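Polyphosphate kinase (Porphyromonas gingivalis, PDB 2O8R) probably catalyses the reversible transfer of the terminal phosphate of ATP onto a growing chain of inorganic polyphosphate, in a magnesium-dependent reaction. Local coordinates at residues R154-S159 with D237-L242; Y356-L361 with S384-A389; R374-R379 with A440-I445. The protein carries 3 engineered substitutions. All blocks are in the same frame, centred on the assembly; numbering follows the deposited sequence.

Contact 1 of 3, residues R154-S159 with D237-L242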
loop_
_atom_site.group_PDB
_atom_site.type_symbol
_atom_site.label_atom_id
_atom_site.label_comp_id
_atom_site.label_asym_id
_atom_site.label_seq_id
_atom_site.Cartn_x
_atom_site.Cartn_y
_atom_site.Cartn_z
ATOM N N ARG A 154 -13.924 19.482 23.581
ATOM C CA ARG A 154 -12.589 19.516 22.982
ATOM C C ARG A 154 -12.606 18.819 21.622
ATOM O O ARG A 154 -13.247 17.774 21.462
ATOM C CB ARG A 154 -11.609 18.789 23.896
ATOM C CG ARG A 154 -10.194 19.313 23.853
ATOM C CD ARG A 154 -9.326 18.722 24.969
ATOM N NE ARG A 154 -9.986 18.730 26.274
ATOM C CZ ARG A 154 -9.354 18.606 27.439
ATOM N NH1 ARG A 154 -8.034 18.479 27.472
ATOM N NH2 ARG A 154 -10.045 18.614 28.575
ATOM N N THR A 155 -11.917 19.395 20.640
ATOM C CA THR A 155 -11.774 18.763 19.323
ATOM C C THR A 155 -10.339 18.840 18.840
ATOM O O THR A 155 -9.597 19.737 19.225
ATOM C CB THR A 155 -12.691 19.387 18.235
ATOM O OG1 THR A 155 -12.649 20.816 18.319
ATOM C CG2 THR A 155 -14.131 18.906 18.378
ATOM N N PHE A 156 -9.963 17.890 17.992
ATOM C CA PHE A 156 -8.628 17.826 17.413
ATOM C C PHE A 156 -8.698 18.229 15.946
ATOM O O PHE A 156 -9.711 18.015 15.284
ATOM C CB PHE A 156 -8.101 16.396 17.520
ATOM C CG PHE A 156 -6.633 16.268 17.275
ATOM C CD1 PHE A 156 -5.722 16.548 18.288
ATOM C CD2 PHE A 156 -6.153 15.858 16.036
ATOM C CE1 PHE A 156 -4.359 16.434 18.068
ATOM C CE2 PHE A 156 -4.786 15.730 15.812
ATOM C CZ PHE A 156 -3.888 16.016 16.832
ATOM N N ILE A 157 -7.625 18.821 15.442
ATOM C CA ILE A 157 -7.490 19.104 14.016
ATOM C C ILE A 157 -6.205 18.436 13.530
ATOM O O ILE A 157 -5.111 18.887 13.861
ATOM C CB ILE A 157 -7.450 20.627 13.741
ATOM C CG1 ILE A 157 -8.762 21.277 14.166
ATOM C CG2 ILE A 157 -7.190 20.927 12.270
ATOM C CD1 ILE A 157 -8.795 22.783 13.976
ATOM N N ARG A 158 -6.349 17.355 12.766
ATOM C CA ARG A 158 -5.201 16.568 12.291
ATOM C C ARG A 158 -4.345 17.306 11.272
ATOM O O ARG A 158 -4.822 18.173 10.525
ATOM C CB ARG A 158 -5.663 15.249 11.682
ATOM C CG ARG A 158 -6.541 14.434 12.597
ATOM C CD ARG A 158 -6.964 13.168 11.928
ATOM N NE ARG A 158 -5.843 12.284 11.614
ATOM C CZ ARG A 158 -5.961 11.176 10.886
ATOM N NH1 ARG A 158 -7.148 10.831 10.393
ATOM N NH2 ARG A 158 -4.903 10.413 10.637
ATOM N N SER A 159 -3.070 16.945 11.248
ATOM C CA SER A 159 -2.133 17.590 10.359
ATOM C C SER A 159 -2.221 16.967 8.976
ATOM O O SER A 159 -2.697 15.833 8.816
ATOM C CB SER A 159 -0.708 17.533 10.923
ATOM O OG SER A 159 -0.288 16.197 11.105
ATOM N N ASP A 237 4.428 18.630 14.892
ATOM C CA ASP A 237 5.574 17.718 15.093
ATOM C C ASP A 237 5.180 16.232 15.089
ATOM O O ASP A 237 5.937 15.389 14.601
ATOM C CB ASP A 237 6.344 18.076 16.375
ATOM C CG ASP A 237 5.542 17.798 17.651
ATOM O OD1 ASP A 237 4.316 18.041 17.667
ATOM O OD2 ASP A 237 6.142 17.337 18.646
ATOM N N ALA A 238 3.999 15.939 15.642
ATOM C CA ALA A 238 3.324 14.637 15.530
ATOM C C ALA A 238 1.841 14.801 15.895
ATOM O O ALA A 238 1.478 15.738 16.593
ATOM C CB ALA A 238 3.987 13.602 16.427
ATOM N N ASP A 239 0.986 13.898 15.422
ATOM C CA ASP A 239 -0.446 13.954 15.735
ATOM C C ASP A 239 -0.767 13.305 17.072
ATOM O O ASP A 239 -0.987 12.092 17.140
ATOM C CB ASP A 239 -1.277 13.273 14.643
ATOM C CG ASP A 239 -1.697 14.226 13.539
ATOM O OD1 ASP A 239 -1.237 15.400 13.544
ATOM O OD2 ASP A 239 -2.491 13.789 12.669
ATOM N N LEU A 240 -0.816 14.121 18.125
ATOM C CA LEU A 240 -1.087 13.637 19.481
ATOM C C LEU A 240 -1.759 14.723 20.322
ATOM O O LEU A 240 -1.675 15.902 19.988
ATOM C CB LEU A 240 0.222 13.176 20.138
ATOM C CG LEU A 240 1.283 14.234 20.479
ATOM C CD1 LEU A 240 1.349 14.451 21.984
ATOM C CD2 LEU A 240 2.654 13.838 19.954
ATOM N N LEU A 241 -2.423 14.327 21.405
ATOM C CA LEU A 241 -2.912 15.289 22.405
ATOM C C LEU A 241 -2.052 15.219 23.668
ATOM O O LEU A 241 -1.620 14.136 24.071
ATOM C CB LEU A 241 -4.398 15.050 22.752
ATOM C CG LEU A 241 -5.040 15.924 23.851
ATOM C CD1 LEU A 241 -4.996 17.421 23.502
ATOM C CD2 LEU A 241 -6.464 15.497 24.189
ATOM N N LEU A 242 -1.801 16.371 24.285
ATOM C CA LEU A 242 -1.080 16.417 25.560
ATOM C C LEU A 242 -1.936 15.979 26.758
ATOM O O LEU A 242 -3.161 16.152 26.768
ATOM C CB LEU A 242 -0.472 17.808 25.788
ATOM C CG LEU A 242 1.001 18.067 25.418
ATOM C CD1 LEU A 242 1.712 16.858 24.791
ATOM C CD2 LEU A 242 1.107 19.310 24.526
#
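Two extended loop segments run past each other in nearly opposite directions, 160° apart, with Phe156 facing Leu241 and Arg158 facing Asp239. Their CA atoms stay 8.0 Å apart in the first pair and 6.4 Å in the second, and no backbone-to-backbone hydrogen bond joins them, so side chains carry the contact. Asp239 does most of the work: its carboxylate reaches over to the end of segment 154-159. OD1 of Asp239 accepts a 2.7 Å hydrogen bond from Ser159 OG, which comes from above the carboxylate plane. The same OD1 takes a weak bond from Ser159 N at 3.3 Å, giving this oxygen two donors from one residue. OD2 turns to Arg158, whose NE is 3.8 Å away, a long salt bridge, with the oxygen at the edge of the guanidinium. Phe156 fills the middle. CG, anti to the backbone N (chi1 -166°), starts the side chain toward the other loop, and ring-edge atom CE1 meets Leu240 O at 3.3 Å. Toward the start of 154-159, Arg154 CD touches Leu241 CD2. Pro141 and His136 of the second subunit pack on Phe156 and Leu241. Here two loops of the polyphosphate kinase middle domain, one leading to strand 163-169 and the other leaving its antiparallel neighbour 225-235, are joined through Asp239 at the subunit boundary.

Contact 2 of 3, residues Y356-L361 with S384-A389. With SO4 (sulfate ion), chain I.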
loop_
_atom_site.group_PDB
_atom_site.type_symbol
_atom_site.label_atom_id
_atom_site.label_comp_id
_atom_site.label_asym_id
_atom_site.label_seq_id
_atom_site.Cartn_x
_atom_site.Cartn_y
_atom_site.Cartn_z
ATOM N N TYR A 356 19.592 -4.020 -14.020
ATOM C CA TYR A 356 20.814 -4.788 -13.903
ATOM C C TYR A 356 21.088 -5.308 -12.506
ATOM O O TYR A 356 21.609 -6.402 -12.356
ATOM C CB TYR A 356 22.012 -4.012 -14.448
ATOM C CG TYR A 356 22.026 -3.920 -15.959
ATOM C CD1 TYR A 356 21.950 -2.686 -16.597
ATOM C CD2 TYR A 356 22.090 -5.076 -16.753
ATOM C CE1 TYR A 356 21.953 -2.598 -17.983
ATOM C CE2 TYR A 356 22.081 -4.997 -18.147
ATOM C CZ TYR A 356 22.020 -3.752 -18.753
ATOM O OH TYR A 356 22.020 -3.649 -20.128
ATOM N N VAL A 357 20.724 -4.543 -11.489
ATOM C CA VAL A 357 20.940 -4.977 -10.112
ATOM C C VAL A 357 20.177 -6.276 -9.812
ATOM O O VAL A 357 20.772 -7.262 -9.352
ATOM C CB VAL A 357 20.588 -3.855 -9.098
ATOM C CG1 VAL A 357 20.625 -4.369 -7.656
ATOM C CG2 VAL A 357 21.532 -2.663 -9.280
ATOM N N VAL A 358 18.879 -6.289 -10.107
ATOM C CA VAL A 358 18.045 -7.455 -9.797
ATOM C C VAL A 358 18.320 -8.665 -10.718
ATOM O O VAL A 358 18.382 -9.796 -10.249
ATOM C CB VAL A 358 16.549 -7.088 -9.758
ATOM C CG1 VAL A 358 16.098 -6.540 -11.096
ATOM C CG2 VAL A 358 15.703 -8.288 -9.353
ATOM N N ARG A 359 18.498 -8.411 -12.014
ATOM C CA ARG A 359 18.976 -9.400 -12.985
ATOM C C ARG A 359 20.244 -10.117 -12.504
ATOM O O ARG A 359 20.343 -11.350 -12.552
ATOM C CB ARG A 359 19.319 -8.692 -14.283
ATOM C CG ARG A 359 18.678 -9.275 -15.484
ATOM C CD ARG A 359 17.786 -8.241 -16.101
ATOM N NE ARG A 359 18.337 -7.549 -17.276
ATOM C CZ ARG A 359 19.239 -8.025 -18.136
ATOM N NH1 ARG A 359 19.613 -7.276 -19.157
ATOM N NH2 ARG A 359 19.758 -9.236 -18.009
ATOM N N LEU A 360 21.212 -9.320 -12.053
ATOM C CA LEU A 360 22.449 -9.833 -11.508
ATOM C C LEU A 360 22.154 -10.672 -10.280
ATOM O O LEU A 360 22.608 -11.810 -10.169
ATOM C CB LEU A 360 23.395 -8.689 -11.145
ATOM C CG LEU A 360 24.809 -9.207 -10.915
ATOM C CD1 LEU A 360 25.368 -9.689 -12.240
ATOM C CD2 LEU A 360 25.687 -8.133 -10.334
ATOM N N LEU A 361 21.371 -10.110 -9.371
ATOM C CA LEU A 361 20.946 -10.846 -8.189
ATOM C C LEU A 361 20.294 -12.172 -8.553
ATOM O O LEU A 361 20.548 -13.181 -7.901
ATOM C CB LEU A 361 20.013 -10.007 -7.321
ATOM C CG LEU A 361 20.741 -8.948 -6.489
ATOM C CD1 LEU A 361 19.741 -8.067 -5.775
ATOM C CD2 LEU A 361 21.700 -9.594 -5.502
ATOM N N SER A 384 9.713 -6.179 -2.910
ATOM C CA SER A 384 10.398 -5.794 -4.153
ATOM C C SER A 384 11.076 -6.976 -4.854
ATOM O O SER A 384 11.432 -7.969 -4.221
ATOM C CB SER A 384 11.425 -4.692 -3.891
ATOM O OG SER A 384 12.329 -5.045 -2.843
ATOM N N SER A 385 11.245 -6.836 -6.167
ATOM C CA SER A 385 12.069 -7.705 -7.013
ATOM C C SER A 385 13.374 -8.122 -6.369
ATOM O O SER A 385 13.740 -9.298 -6.358
ATOM C CB SER A 385 12.412 -6.946 -8.279
ATOM O OG SER A 385 11.228 -6.584 -8.955
ATOM N N ILE A 386 14.077 -7.136 -5.835
ATOM C CA ILE A 386 15.291 -7.384 -5.104
ATOM C C ILE A 386 15.064 -8.335 -3.929
ATOM O O ILE A 386 15.746 -9.372 -3.853
ATOM C CB ILE A 386 15.974 -6.063 -4.724
ATOM C CG1 ILE A 386 16.642 -5.495 -5.979
ATOM C CG2 ILE A 386 17.016 -6.266 -3.635
ATOM C CD1 ILE A 386 17.293 -4.168 -5.791
ATOM N N ILE A 387 14.080 -8.034 -3.067
ATOM C CA ILE A 387 13.725 -8.955 -1.972
ATOM C C ILE A 387 13.444 -10.362 -2.527
ATOM O O ILE A 387 13.924 -11.368 -2.001
ATOM C CB ILE A 387 12.492 -8.500 -1.153
ATOM C CG1 ILE A 387 12.665 -7.097 -0.536
ATOM C CG2 ILE A 387 12.174 -9.531 -0.077
ATOM C CD1 ILE A 387 13.910 -6.909 0.280
ATOM N N SER A 388 12.700 -10.416 -3.623
ATOM C CA SER A 388 12.346 -11.679 -4.230
ATOM C C SER A 388 13.567 -12.445 -4.717
ATOM O O SER A 388 13.708 -13.640 -4.428
ATOM C CB SER A 388 11.365 -11.449 -5.361
ATOM O OG SER A 388 10.049 -11.337 -4.842
ATOM N N ALA A 389 14.454 -11.759 -5.433
ATOM C CA ALA A 389 15.686 -12.388 -5.900
ATOM C C ALA A 389 16.494 -12.883 -4.709
ATOM O O ALA A 389 17.048 -13.973 -4.749
ATOM C CB ALA A 389 16.506 -11.433 -6.752
HETATM S S SO4 I . 15.666 -5.592 -19.255
HETATM O O1 SO4 I . 15.836 -6.335 -20.502
HETATM O O2 SO4 I . 15.767 -4.156 -19.507
HETATM O O3 SO4 I . 14.350 -5.877 -18.692
HETATM O O4 SO4 I . 16.699 -5.997 -18.318
#
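No flat group enters the seam where Val358 and Leu361 meet Ile386 and Ala389; the guanidinium of Arg359 lies on the far side of its helix, with Tyr356 CD2 over one face, toward the rim, and a sulfate ion at the edge. The modelled separation of that ion from NE is too short to be trusted in detail, while Glu331 forms a salt bridge with NH1 of the same arginine. The seam itself joins two neighbouring helices of the phospholipase D-like C-terminal domain 1, the second being the crossover helix of a beta-alpha-beta unit built on strands 370-377 and 399-404. The helix axes run nearly parallel, 12° apart and 9.1 Å from each other; no hydrogen bond crosses between them, and the packing is mainly aliphatic. Ile386 meets three residues of the other helix with different branches: its CD1 meets Val357 CG1 at 3.8 Å, its CG1 lies near Val358 CB, and its CG2 touches Leu361 CD1 at 3.9 Å. One turn on, Ala389 brings only its CB methyl, 3.8 Å from Leu361 CB. Val358 CG2, anti to the backbone N, leans on Ser385 CB at 3.7 Å. Gln395 of the second subunit packs on Val358 and forms a weak hydrogen bond with Ser385 OG. Ser384 stands at the N-cap of helix 385-395, its OG accepting a weak but nearly straight bond from Ile387 N, 3.5 Å away.

Contact 3 of 3, residues R374-R379 with A440-I445. With SO4 (sulfate ion), chain F.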
loop_
_atom_site.group_PDB
_atom_site.type_symbol
_atom_site.label_atom_id
_atom_site.label_comp_id
_atom_site.label_asym_id
_atom_site.label_seq_id
_atom_site.Cartn_x
_atom_site.Cartn_y
_atom_site.Cartn_z
ATOM N N ARG A 374 25.373 -10.047 0.015
ATOM C CA ARG A 374 25.245 -9.112 1.126
ATOM C C ARG A 374 24.948 -7.741 0.565
ATOM O O ARG A 374 25.624 -7.292 -0.366
ATOM C CB ARG A 374 26.540 -9.070 1.929
ATOM C CG ARG A 374 27.021 -10.441 2.343
ATOM C CD ARG A 374 28.468 -10.443 2.774
ATOM N NE ARG A 374 28.691 -9.816 4.076
ATOM C CZ ARG A 374 28.265 -10.299 5.238
ATOM N NH1 ARG A 374 27.550 -11.418 5.284
ATOM N NH2 ARG A 374 28.547 -9.654 6.360
ATOM N N LEU A 375 23.925 -7.084 1.102
ATOM C CA LEU A 375 23.610 -5.722 0.664
ATOM C C LEU A 375 23.031 -4.781 1.736
ATOM O O LEU A 375 22.549 -5.196 2.805
ATOM C CB LEU A 375 22.722 -5.737 -0.585
ATOM C CG LEU A 375 21.213 -5.544 -0.442
ATOM C CD1 LEU A 375 20.604 -5.194 -1.792
ATOM C CD2 LEU A 375 20.594 -6.788 0.122
ATOM N N THR A 376 23.091 -3.495 1.436
ATOM C CA THR A 376 22.501 -2.515 2.308
ATOM C C THR A 376 21.127 -2.146 1.750
ATOM O O THR A 376 20.884 -2.320 0.565
ATOM C CB THR A 376 23.425 -1.297 2.457
ATOM O OG1 THR A 376 23.801 -0.823 1.161
ATOM C CG2 THR A 376 24.686 -1.685 3.199
ATOM N N GLN A 377 20.233 -1.672 2.616
ATOM C CA GLN A 377 18.871 -1.262 2.247
ATOM C C GLN A 377 18.400 -0.177 3.219
ATOM O O GLN A 377 18.594 -0.317 4.432
ATOM C CB GLN A 377 17.923 -2.462 2.346
ATOM C CG GLN A 377 17.618 -3.170 1.033
ATOM C CD GLN A 377 16.261 -2.793 0.446
ATOM O OE1 GLN A 377 15.762 -3.456 -0.467
ATOM N NE2 GLN A 377 15.656 -1.730 0.971
ATOM N N TYR A 378 17.799 0.901 2.703
ATOM C CA TYR A 378 17.288 1.969 3.579
ATOM C C TYR A 378 16.293 1.429 4.605
ATOM O O TYR A 378 16.515 1.549 5.808
ATOM C CB TYR A 378 16.658 3.112 2.784
ATOM C CG TYR A 378 15.937 4.128 3.660
ATOM C CD1 TYR A 378 16.640 4.942 4.545
ATOM C CD2 TYR A 378 14.554 4.276 3.597
ATOM C CE1 TYR A 378 15.986 5.869 5.348
ATOM C CE2 TYR A 378 13.890 5.201 4.396
ATOM C CZ TYR A 378 14.611 5.996 5.269
ATOM O OH TYR A 378 13.951 6.913 6.065
ATOM N N ARG A 379 15.212 0.828 4.108
ATOM C CA ARG A 379 14.232 0.122 4.926
ATOM C C ARG A 379 13.954 -1.250 4.341
ATOM O O ARG A 379 14.211 -1.494 3.164
ATOM C CB ARG A 379 12.902 0.876 4.937
ATOM C CG ARG A 379 12.726 1.884 6.046
ATOM C CD ARG A 379 11.261 2.254 6.218
ATOM N NE ARG A 379 10.673 2.755 4.978
ATOM C CZ ARG A 379 10.442 4.037 4.715
ATOM N NH1 ARG A 379 10.737 4.968 5.612
ATOM N NH2 ARG A 379 9.908 4.389 3.552
ATOM N N ALA A 440 25.667 3.813 3.586
ATOM C CA ALA A 440 26.349 3.185 2.446
ATOM C C ALA A 440 25.401 2.441 1.500
ATOM O O ALA A 440 24.453 1.793 1.935
ATOM C CB ALA A 440 27.418 2.245 2.949
ATOM N N LYS A 441 25.658 2.543 0.203
ATOM C CA LYS A 441 24.785 1.937 -0.801
ATOM C C LYS A 441 25.559 0.882 -1.604
ATOM O O LYS A 441 25.925 1.114 -2.757
ATOM C CB LYS A 441 24.229 3.012 -1.745
ATOM C CG LYS A 441 23.826 4.344 -1.098
ATOM C CD LYS A 441 22.450 4.242 -0.484
ATOM C CE LYS A 441 21.950 5.581 0.005
ATOM N NZ LYS A 441 20.662 5.413 0.727
ATOM N N THR A 442 25.806 -0.272 -0.988
ATOM C CA THR A 442 26.616 -1.318 -1.597
ATOM C C THR A 442 25.929 -2.681 -1.605
ATOM O O THR A 442 25.168 -3.006 -0.697
ATOM C CB THR A 442 27.958 -1.487 -0.860
ATOM O OG1 THR A 442 27.701 -1.905 0.482
ATOM C CG2 THR A 442 28.742 -0.182 -0.818
ATOM N N ALA A 443 26.210 -3.472 -2.637
ATOM C CA ALA A 443 25.845 -4.889 -2.664
ATOM C C ALA A 443 27.104 -5.716 -2.916
ATOM O O ALA A 443 28.114 -5.200 -3.407
ATOM C CB ALA A 443 24.805 -5.160 -3.727
ATOM N N LEU A 444 27.053 -7.000 -2.579
ATOM C CA LEU A 444 28.240 -7.839 -2.668
ATOM C C LEU A 444 27.884 -9.261 -2.985
ATOM O O LEU A 444 27.139 -9.887 -2.243
ATOM C CB LEU A 444 29.007 -7.828 -1.349
ATOM C CG LEU A 444 30.288 -8.649 -1.317
ATOM C CD1 LEU A 444 31.348 -8.081 -2.266
ATOM C CD2 LEU A 444 30.812 -8.701 0.091
ATOM N N ILE A 445 28.428 -9.771 -4.084
ATOM C CA ILE A 445 28.255 -11.174 -4.438
ATOM C C ILE A 445 29.600 -11.874 -4.305
ATOM O O ILE A 445 30.565 -11.471 -4.949
ATOM C CB ILE A 445 27.714 -11.339 -5.862
ATOM C CG1 ILE A 445 26.337 -10.703 -5.981
ATOM C CG2 ILE A 445 27.585 -12.791 -6.202
ATOM C CD1 ILE A 445 26.038 -10.240 -7.364
HETATM S S SO4 F . 19.718 9.648 0.422
HETATM O O1 SO4 F . 18.817 9.990 -0.676
HETATM O O2 SO4 F . 19.691 10.731 1.417
HETATM O O3 SO4 F . 19.277 8.398 1.039
HETATM O O4 SO4 F . 21.058 9.407 -0.103
#
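Arg374 and Leu444 form an antiparallel hydrogen-bonded pair and Leu375 and Ala443 the non-hydrogen-bonded pair beside it, the two strand axes running 164° apart and 4.5 Å from each other. Arg374 N gives a 2.9 Å bond to Leu444 O, and the return bond from Leu444 N to Arg374 O is weak because it is strongly bent. At the other end Thr376 N bonds to Thr442 O at 3.0 Å, approaching almost in line with the carbonyl. The partner bond is made differently: Thr442 N goes to the hydroxyl OG1 of Thr376, 3.0 Å away, where a regular antiparallel pair would use the carbonyl. With chi1 at 51°, Thr376 OG1 stands between its own backbone N and carbonyl carbon, 2.8 Å from Ala440 O. Thr376 thus meets 440-442 through both its backbone N and its hydroxyl. On one face Leu375 CB meets Ala443 CB at 3.8 Å; on the other the Arg374 and Leu444 side chains lie side by side, CD of the first 4.0 Å from CD2 of the second. The arginine's charged end goes to Glu372. Lys441 belongs with His439, the predicted phosphohistidine, to the HxK motif of the phospholipase D superfamily. Its NZ bonds to Asn465 OD1 and weakly to O3 of a sulfate ion, 3.3 Å from Lys441 NZ, that His597 and Arg599 also hold, consistent with a phosphate-binding site. Arg379, predicted to contribute to a magnesium site, follows at the end of the other segment. Strand 370-377 is flanked in the sheet by parallel strand 399-404, strand 442-447 by antiparallel strand 457-462, while Phe494 and Val490 of helix 484-497 cover the face carrying Thr376, Thr442 and Leu444.

From the N terminus, contact 1 comes first: it closes a loop of 77 residues inside the middle domain, taking in strands 163-169 and 225-235, before either other contact opens. Contacts 2 and 3 both belong to C-terminal domain 1, and they cross: 374-379 lies between the two halves of contact 2, and 440-445 follows both. Helix 355-365, strand 370-377 and helix 385-395 are thus consecutive, and contact 3 brings in the later strand 442-447. The helices of contact 2 sit on the contact 3 strands, Leu360 touching Ile445 and Ile386 touching Leu375. Contact 1 lies about 41 Å from contact 2 and 38 Å from contact 3, centre to centre, though both it and contact 2 touch the second subunit.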